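Local coordinates for protein beta-lactamase OXA-2 (Salmonella typhimurium, PDB 1K38) that hydrolyses beta-lactam antibiotics such as oxacillin to substituted beta-amino acids, acting as a class D serine penicillinase that confers antibiotic resistance, at residues K109-D113 / D114-R118; Q169-V172 / K173-I177; V178-R182 / N183-R187; A234-S238 / I239-P243. All coordinates share one frame; numbering follows the deposited sequence.

Contact 1: residues K109-D113 / D114-R118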
# COMPACT_ATOMS: atom_id res chain seq x y z
N LYS A 109 9.01 5.19 -25.50
CA LYS A 109 9.34 4.76 -26.85
C LYS A 109 8.28 3.79 -27.38
O LYS A 109 7.83 3.92 -28.52
CB LYS A 109 10.71 4.10 -26.87
CG LYS A 109 11.18 3.67 -28.25
CD LYS A 109 12.55 3.02 -28.19
CE LYS A 109 13.02 2.57 -29.57
NZ LYS A 109 13.12 3.72 -30.52
N GLU A 110 7.88 2.84 -26.54
CA GLU A 110 6.87 1.86 -26.95
C GLU A 110 5.48 2.48 -27.10
O GLU A 110 4.72 2.10 -27.99
CB GLU A 110 6.82 0.71 -25.95
CG GLU A 110 5.68 -0.27 -26.19
CD GLU A 110 5.87 -1.58 -25.47
OE1 GLU A 110 4.91 -2.39 -25.44
OE2 GLU A 110 6.97 -1.82 -24.93
N ILE A 111 5.15 3.42 -26.23
CA ILE A 111 3.85 4.08 -26.28
C ILE A 111 3.73 4.96 -27.52
O ILE A 111 2.71 4.93 -28.22
CB ILE A 111 3.62 4.93 -25.01
CG1 ILE A 111 3.53 4.01 -23.79
CG2 ILE A 111 2.35 5.75 -25.15
CD1 ILE A 111 3.41 4.73 -22.47
N GLY A 112 4.78 5.73 -27.81
CA GLY A 112 4.75 6.59 -28.97
C GLY A 112 4.14 7.95 -28.68
O GLY A 112 3.34 8.09 -27.76
N ASP A 113 4.50 8.94 -29.49
CA ASP A 113 3.99 10.30 -29.31
C ASP A 113 2.48 10.44 -29.50
O ASP A 113 1.81 11.09 -28.70
CB ASP A 113 4.72 11.26 -30.25
CG ASP A 113 4.12 12.65 -30.25
OD1 ASP A 113 3.09 12.86 -30.93
OD2 ASP A 113 4.66 13.54 -29.55
N ASP A 114 1.96 9.83 -30.56
CA ASP A 114 0.52 9.92 -30.83
C ASP A 114 -0.32 9.41 -29.66
O ASP A 114 -1.26 10.07 -29.24
CB ASP A 114 0.17 9.13 -32.09
CG ASP A 114 0.76 9.75 -33.35
OD1 ASP A 114 0.56 10.97 -33.55
OD2 ASP A 114 1.40 9.02 -34.13
N LYS A 115 0.03 8.23 -29.15
CA LYS A 115 -0.72 7.65 -28.05
C LYS A 115 -0.51 8.46 -26.77
O LYS A 115 -1.44 8.62 -25.98
CB LYS A 115 -0.30 6.20 -27.83
CG LYS A 115 -1.29 5.39 -27.02
CD LYS A 115 -0.95 3.90 -27.03
CE LYS A 115 -2.04 3.10 -26.32
NZ LYS A 115 -1.77 1.63 -26.32
N ALA A 116 0.70 8.97 -26.57
CA ALA A 116 1.00 9.77 -25.39
C ALA A 116 0.11 11.00 -25.36
O ALA A 116 -0.38 11.41 -24.31
CB ALA A 116 2.46 10.18 -25.39
N ARG A 117 -0.11 11.61 -26.53
CA ARG A 117 -0.96 12.78 -26.62
C ARG A 117 -2.40 12.42 -26.27
O ARG A 117 -3.06 13.16 -25.54
CB ARG A 117 -0.91 13.37 -28.04
CG ARG A 117 0.42 13.99 -28.40
CD ARG A 117 0.45 14.48 -29.85
NE ARG A 117 1.75 15.07 -30.19
CZ ARG A 117 2.18 16.25 -29.75
NH1 ARG A 117 1.42 16.98 -28.95
NH2 ARG A 117 3.38 16.69 -30.11
N ARG A 118 -2.87 11.29 -26.77
CA ARG A 118 -4.23 10.85 -26.48
C ARG A 118 -4.42 10.57 -24.99
O ARG A 118 -5.44 10.95 -24.41
CB ARG A 118 -4.59 9.61 -27.29
CG ARG A 118 -4.86 9.89 -28.77
CD ARG A 118 -5.54 8.71 -29.44
NE ARG A 118 -4.67 7.54 -29.55
CZ ARG A 118 -3.61 7.47 -30.35
NH1 ARG A 118 -3.28 8.51 -31.11
NH2 ARG A 118 -2.87 6.37 -30.38
O HOH W 1 1.88 6.38 -30.46
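D113 and R117 meet obliquely across one turn at the start of helix 113-122, with their flat ends turned against each other: the carboxylate and guanidinium planes lie 60° apart. The bridge therefore rests on one main bond instead of a flat, two-pronged pairing. R117 NE donates to D113 OD1 at 2.7 Å, meeting the syn side of that oxygen with an N-H...O angle of 140°, while NH2 stays 3.4 Å from OD2. D113 has CG anti to its backbone N (chi1 173°), and R117 runs extended from CG to NE, which brings NE alongside the carboxylate. The same two residues are tied through their backbones, R117 N to D113 O at 2.9 Å.

Two residues earlier, I111 and K115 cross at about a right angle, I111 CG2 resting 3.8 Å from K115 CB. G112, with positive phi, breaks the chain out of helix 101-111 and is the N-cap residue of the next helix; its O accepts from A116 N at 3.0 Å. Where the break parts the backbones, a water donates to I111 O and accepts from K115 N.

Beyond this pair, R117 NH2 hydrogen-bonds S131 OG. The negative D113 lies in the first turn of its helix, where the helix dipole probably favours a carboxylate, and the nearby guanidinium would probably stabilise that charge further.

Contact 2: residues Q169-V172 / K173-I177; sequences QRLV and KDLMI
K173 folds back along the preceding turn of helix 166-175, and its aliphatic chain can be followed over the carbonyl of Q169. CB lies 3.6 Å from Q169 O, and CG comes slightly closer to the same oxygen. At CD the chain bends (chi3 -74°), which returns CE to 3.5 Å from Q169 O, so the methylenes curl round an oxygen that already accepts K173 N at 3.0 Å. The tip leaves the two segments for its bonds: NZ donates to N160 OD1 and to the carbonyls of L157 and Y158, three acceptors that satisfy a buried ammonium. R170 NH1 stands 4.3 Å from NZ, but that guanidinium is paired with E70 of the second subunit, whose carboxylate also makes a long, weak ion pair with NZ and would probably offset the two like charges.

Another side of the helix is apolar. L171 CD1 packs 4.0 Å from L175 CG, and V172 CG1 meets M176 SD at 4.2 Å. The i to i+4 bonds include L175 N to L171 O and M176 N to V172 O, the latter at 3.1 Å with a more bent angle of 139°.

V172 and L175 also touch helix 56-64, while D174 pairs with R93 and with R187 of the second subunit. This is the C-terminal part of a buried alpha helix, packed between helix 56-64 and the second subunit, leading into the edge strand beside the probable substrate-binding strand that carries K189.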
# COMPACT_ATOMS: atom_id res chain seq x y z
N GLN A 169 -4.90 1.55 -11.49
CA GLN A 169 -4.92 2.68 -10.57
C GLN A 169 -4.51 2.21 -9.18
O GLN A 169 -3.77 2.90 -8.47
CB GLN A 169 -6.31 3.32 -10.54
CG GLN A 169 -6.73 3.93 -11.87
CD GLN A 169 -8.07 4.64 -11.80
OE1 GLN A 169 -8.20 5.71 -11.21
NE2 GLN A 169 -9.09 4.03 -12.40
N ARG A 170 -4.97 1.02 -8.78
CA ARG A 170 -4.59 0.50 -7.47
C ARG A 170 -3.10 0.16 -7.42
O ARG A 170 -2.44 0.43 -6.41
CB ARG A 170 -5.42 -0.74 -7.13
CG ARG A 170 -6.89 -0.44 -6.94
CD ARG A 170 -7.61 -1.57 -6.20
NE ARG A 170 -9.05 -1.28 -6.12
CZ ARG A 170 -9.59 -0.32 -5.38
NH1 ARG A 170 -8.82 0.47 -4.63
NH2 ARG A 170 -10.90 -0.11 -5.43
N LEU A 171 -2.57 -0.43 -8.49
CA LEU A 171 -1.16 -0.76 -8.51
C LEU A 171 -0.32 0.51 -8.38
O LEU A 171 0.66 0.54 -7.62
CB LEU A 171 -0.78 -1.49 -9.81
CG LEU A 171 0.71 -1.78 -10.00
CD1 LEU A 171 1.27 -2.48 -8.76
CD2 LEU A 171 0.91 -2.65 -11.25
N VAL A 172 -0.68 1.57 -9.10
CA VAL A 172 0.08 2.80 -9.01
C VAL A 172 0.01 3.39 -7.60
O VAL A 172 1.02 3.85 -7.07
CB VAL A 172 -0.40 3.85 -10.05
CG1 VAL A 172 0.27 5.20 -9.79
CG2 VAL A 172 -0.06 3.37 -11.45
N LYS A 173 -1.16 3.36 -6.97
CA LYS A 173 -1.27 3.90 -5.61
C LYS A 173 -0.43 3.08 -4.64
O LYS A 173 0.07 3.60 -3.64
CB LYS A 173 -2.74 3.96 -5.17
CG LYS A 173 -3.48 5.12 -5.82
CD LYS A 173 -4.93 5.24 -5.34
CE LYS A 173 -5.82 4.16 -5.94
NZ LYS A 173 -7.25 4.35 -5.57
N ASP A 174 -0.27 1.79 -4.93
CA ASP A 174 0.54 0.96 -4.07
C ASP A 174 2.02 1.29 -4.28
O ASP A 174 2.79 1.38 -3.33
CB ASP A 174 0.29 -0.52 -4.34
CG ASP A 174 0.67 -1.39 -3.17
OD1 ASP A 174 -0.21 -1.76 -2.36
OD2 ASP A 174 1.88 -1.66 -3.05
N LEU A 175 2.42 1.49 -5.53
CA LEU A 175 3.81 1.83 -5.85
C LEU A 175 4.23 3.14 -5.19
O LEU A 175 5.40 3.34 -4.87
CB LEU A 175 3.99 1.91 -7.38
CG LEU A 175 3.79 0.59 -8.14
CD1 LEU A 175 3.79 0.86 -9.64
CD2 LEU A 175 4.90 -0.39 -7.77
N MET A 176 3.26 4.03 -4.97
CA MET A 176 3.50 5.33 -4.36
C MET A 176 3.72 5.30 -2.84
O MET A 176 4.09 6.31 -2.25
CB MET A 176 2.32 6.27 -4.64
CG MET A 176 2.20 6.74 -6.09
SD MET A 176 0.64 7.60 -6.38
CE MET A 176 0.83 9.02 -5.28
N ILE A 177 3.50 4.16 -2.21
CA ILE A 177 3.67 4.09 -0.76
C ILE A 177 5.09 4.43 -0.33
O ILE A 177 6.06 3.82 -0.78
CB ILE A 177 3.29 2.71 -0.20
CG1 ILE A 177 1.80 2.45 -0.45
CG2 ILE A 177 3.59 2.64 1.29
CD1 ILE A 177 1.40 1.00 -0.26

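Contact 3: residues V178-R182 / N183-R187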
# COMPACT_ATOMS: atom_id res chain seq x y z
N VAL A 178 5.20 5.42 0.56
CA VAL A 178 6.49 5.87 1.08
C VAL A 178 6.64 5.57 2.56
O VAL A 178 7.75 5.34 3.05
CB VAL A 178 6.66 7.40 0.86
CG1 VAL A 178 7.92 7.90 1.55
CG2 VAL A 178 6.71 7.70 -0.63
N GLU A 179 5.52 5.56 3.28
CA GLU A 179 5.55 5.32 4.72
C GLU A 179 4.14 5.00 5.19
O GLU A 179 3.16 5.39 4.55
CB GLU A 179 6.06 6.58 5.44
CG GLU A 179 6.69 6.34 6.79
CD GLU A 179 7.23 7.63 7.40
OE1 GLU A 179 7.80 8.44 6.64
OE2 GLU A 179 7.09 7.82 8.62
N ALA A 180 4.02 4.30 6.31
CA ALA A 180 2.71 3.97 6.84
C ALA A 180 2.78 3.55 8.30
O ALA A 180 3.80 3.05 8.77
CB ALA A 180 2.05 2.87 6.02
N GLY A 181 1.67 3.78 9.00
CA GLY A 181 1.53 3.39 10.39
C GLY A 181 0.27 2.56 10.46
O GLY A 181 -0.34 2.28 9.43
N ARG A 182 -0.15 2.17 11.66
CA ARG A 182 -1.35 1.36 11.80
C ARG A 182 -2.62 2.00 11.23
O ARG A 182 -3.48 1.30 10.70
CB ARG A 182 -1.58 1.01 13.28
CG ARG A 182 -0.53 0.10 13.87
CD ARG A 182 -0.87 -0.26 15.31
NE ARG A 182 0.17 -1.08 15.93
CZ ARG A 182 0.44 -2.34 15.59
NH1 ARG A 182 -0.26 -2.94 14.63
NH2 ARG A 182 1.41 -2.99 16.20
N ASN A 183 -2.73 3.32 11.34
CA ASN A 183 -3.92 4.00 10.84
C ASN A 183 -3.67 5.10 9.82
O ASN A 183 -4.53 5.94 9.59
CB ASN A 183 -4.73 4.57 12.01
CG ASN A 183 -3.97 5.61 12.81
OD1 ASN A 183 -4.55 6.34 13.61
ND2 ASN A 183 -2.66 5.68 12.60
N TRP A 184 -2.50 5.10 9.19
CA TRP A 184 -2.21 6.11 8.18
C TRP A 184 -1.25 5.60 7.11
O TRP A 184 -0.37 4.78 7.38
CB TRP A 184 -1.64 7.38 8.82
CG TRP A 184 -0.35 7.20 9.55
CD1 TRP A 184 -0.18 6.76 10.83
CD2 TRP A 184 0.96 7.44 9.03
NE1 TRP A 184 1.16 6.71 11.14
CE2 TRP A 184 1.88 7.12 10.05
CE3 TRP A 184 1.45 7.89 7.80
CZ2 TRP A 184 3.26 7.24 9.88
CZ3 TRP A 184 2.82 8.01 7.62
CH2 TRP A 184 3.71 7.68 8.67
N ILE A 185 -1.45 6.08 5.88
CA ILE A 185 -0.61 5.68 4.76
C ILE A 185 -0.20 6.90 3.94
O ILE A 185 -1.05 7.67 3.49
CB ILE A 185 -1.34 4.68 3.82
CG1 ILE A 185 -1.76 3.44 4.61
CG2 ILE A 185 -0.42 4.27 2.67
CD1 ILE A 185 -2.61 2.46 3.81
N LEU A 186 1.10 7.07 3.76
CA LEU A 186 1.62 8.19 2.98
C LEU A 186 1.99 7.70 1.60
O LEU A 186 2.83 6.80 1.46
CB LEU A 186 2.86 8.78 3.67
CG LEU A 186 3.65 9.86 2.90
CD1 LEU A 186 2.79 11.10 2.69
CD2 LEU A 186 4.91 10.21 3.68
N ARG A 187 1.35 8.27 0.58
CA ARG A 187 1.61 7.91 -0.82
C ARG A 187 2.10 9.18 -1.49
O ARG A 187 1.41 10.20 -1.47
CB ARG A 187 0.33 7.41 -1.50
CG ARG A 187 -0.40 6.30 -0.75
CD ARG A 187 -1.60 5.81 -1.57
NE ARG A 187 -2.55 5.05 -0.76
CZ ARG A 187 -2.55 3.73 -0.61
NH1 ARG A 187 -3.48 3.16 0.16
NH2 ARG A 187 -1.64 2.97 -1.22
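A beta hairpin at the edge of the central sheet of the serine beta-lactamase fold joins strands 177-181 and 184-192, their local axes 4.7 Å apart and 174° from parallel. V178 and E179 both face L186, a classic beta bulge: V178 N gives a nearly straight bond to L186 O at 2.9 Å, whereas E179 N reaches that oxygen only weakly. L186 N returns a bond to E179 O at 2.8 Å, and nearer the turn G181 N donates to W184 O.

W184 folds back over its partner strand. With CG between the backbone N and the carbonyl carbon (chi1 62°), the indole lies over the G181 backbone; G181 CA sits 3.8 Å from the centroid of the five-membered ring, 25° off its normal, a CH-pi contact. At the ring's far edge W184 CH2 meets E179 OE2 at 3.4 Å, the carboxylate steeply tilted to the ring, while E179 OE1 is held by R233. W205 stacks with W184.

On the other face A180 CB touches I185 CG1 at 4.1 Å. A180 also forms backbone bonds to the second subunit, consistent with edge strands pairing across the dimer interface.

Contact 4: residues A234-S238 / I239-P243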
# COMPACT_ATOMS: atom_id res chain seq x y z
N ALA A 234 6.62 19.22 7.75
CA ALA A 234 6.44 20.20 8.82
C ALA A 234 5.01 20.73 8.78
O ALA A 234 4.34 20.85 9.81
CB ALA A 234 7.43 21.34 8.67
N ILE A 235 4.54 21.06 7.58
CA ILE A 235 3.19 21.58 7.41
C ILE A 235 2.14 20.51 7.76
O ILE A 235 1.19 20.79 8.48
CB ILE A 235 2.98 22.10 5.97
CG1 ILE A 235 3.86 23.35 5.77
CG2 ILE A 235 1.51 22.43 5.72
CD1 ILE A 235 3.81 23.93 4.37
N LEU A 236 2.33 19.29 7.25
CA LEU A 236 1.38 18.23 7.55
C LEU A 236 1.30 17.98 9.05
O LEU A 236 0.22 17.78 9.60
CB LEU A 236 1.77 16.94 6.82
CG LEU A 236 1.60 16.96 5.29
CD1 LEU A 236 1.98 15.60 4.72
CD2 LEU A 236 0.15 17.30 4.95
N ARG A 237 2.45 17.99 9.73
CA ARG A 237 2.45 17.78 11.17
C ARG A 237 1.70 18.91 11.88
O ARG A 237 0.97 18.67 12.84
CB ARG A 237 3.88 17.70 11.71
CG ARG A 237 4.63 16.41 11.36
CD ARG A 237 5.89 16.26 12.22
NE ARG A 237 6.86 17.33 12.00
CZ ARG A 237 7.75 17.36 11.02
NH1 ARG A 237 7.82 16.35 10.15
NH2 ARG A 237 8.58 18.39 10.90
N SER A 238 1.85 20.14 11.38
CA SER A 238 1.18 21.29 12.01
C SER A 238 -0.34 21.19 11.96
O SER A 238 -1.03 21.78 12.79
CB SER A 238 1.64 22.61 11.36
OG SER A 238 1.03 22.83 10.10
N ILE A 239 -0.88 20.45 11.00
CA ILE A 239 -2.33 20.28 10.92
C ILE A 239 -2.71 18.85 11.29
O ILE A 239 -3.78 18.35 10.91
CB ILE A 239 -2.89 20.63 9.52
CG1 ILE A 239 -2.32 19.69 8.45
CG2 ILE A 239 -2.56 22.07 9.18
CD1 ILE A 239 -2.94 19.90 7.08
N GLU A 240 -1.82 18.19 12.03
CA GLU A 240 -2.03 16.82 12.49
C GLU A 240 -2.37 15.83 11.37
O GLU A 240 -3.22 14.96 11.54
CB GLU A 240 -3.13 16.81 13.56
CG GLU A 240 -2.74 17.57 14.83
CD GLU A 240 -3.82 17.54 15.90
OE1 GLU A 240 -4.34 16.45 16.18
OE2 GLU A 240 -4.13 18.61 16.46
N ALA A 241 -1.69 15.97 10.24
CA ALA A 241 -1.89 15.09 9.09
C ALA A 241 -0.77 14.04 9.05
O ALA A 241 -0.74 13.17 8.18
CB ALA A 241 -1.91 15.89 7.81
N LEU A 242 0.16 14.16 9.99
CA LEU A 242 1.27 13.23 10.14
C LEU A 242 1.55 13.14 11.63
O LEU A 242 1.38 14.13 12.35
CB LEU A 242 2.53 13.71 9.41
CG LEU A 242 2.72 13.33 7.94
CD1 LEU A 242 4.06 13.87 7.46
CD2 LEU A 242 2.67 11.82 7.78
N PRO A 243 1.98 11.97 12.11
CA PRO A 243 2.27 11.80 13.54
C PRO A 243 3.35 12.77 14.02
O PRO A 243 4.32 13.04 13.30
CB PRO A 243 2.73 10.34 13.63
CG PRO A 243 1.97 9.68 12.51
CD PRO A 243 2.12 10.69 11.39
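I239 has CG1 between its backbone N and carbonyl carbon (chi1 63°), a rotamer that folds this branch back to 3.4 Å from L236 O. S238 uses the corresponding rotamer (chi1 77°) to turn OG back onto the helix, where it donates to I235 O at 2.6 Å. That carbonyl accepts twice, since I239 N also reaches it at 3.3 Å in the last i to i+4 bond of the series.

At I239 the chain leaves helical angles, and E240 adopts a positive phi of 54°. It is the C-prime residue of a Schellman motif that closes helix 226-238: A241 N reaches back to L236 O at 2.7 Å, and E240 N bonds to R237 O at 2.9 Å, entering from above the carbonyl plane. L236 O is gripped from opposite faces of its plane, by A241 N and by I239 N.

The turn sends the chain back along the helix and brings apolar groups together. A241 CB packs against L236 CD2 at 3.8 Å, and L242 lies obliquely across L236 with CD1 against CD1 at 3.9 Å. L242 CB also touches the R237 chain at CG, whose next carbon, CD, lies 3.7 Å from P243 O. L242 N, buried here, finds no polar partner in the model.

L236 and A241 continue onto V210 of strand 208-217, joining the helix end to the sheet. R29 NH2 and NH1 donate to the carbonyls of I239 and E240, and A241 O accepts from W205 NE1.

Along the chain the four contacts follow in series, without interleaving. Contact 1 stands apart in the helical region, its centre about 34 Å from that of contact 3 and about 39 Å from that of contact 4, on the opposite side of the chain's centre from both. Contacts 2 and 3 are neighbours, centres about 13 Å apart: helix 166-175 runs into strand 177-181, R187 NH2 probably bonds to K173 O, and both contacts touch the second subunit. Contact 4, also about 13 Å from contact 3, brings L242 and P243 against W184. Contacts 2 to 4 thus link the helical region, the sheet edge near K189 and the C-terminal helix.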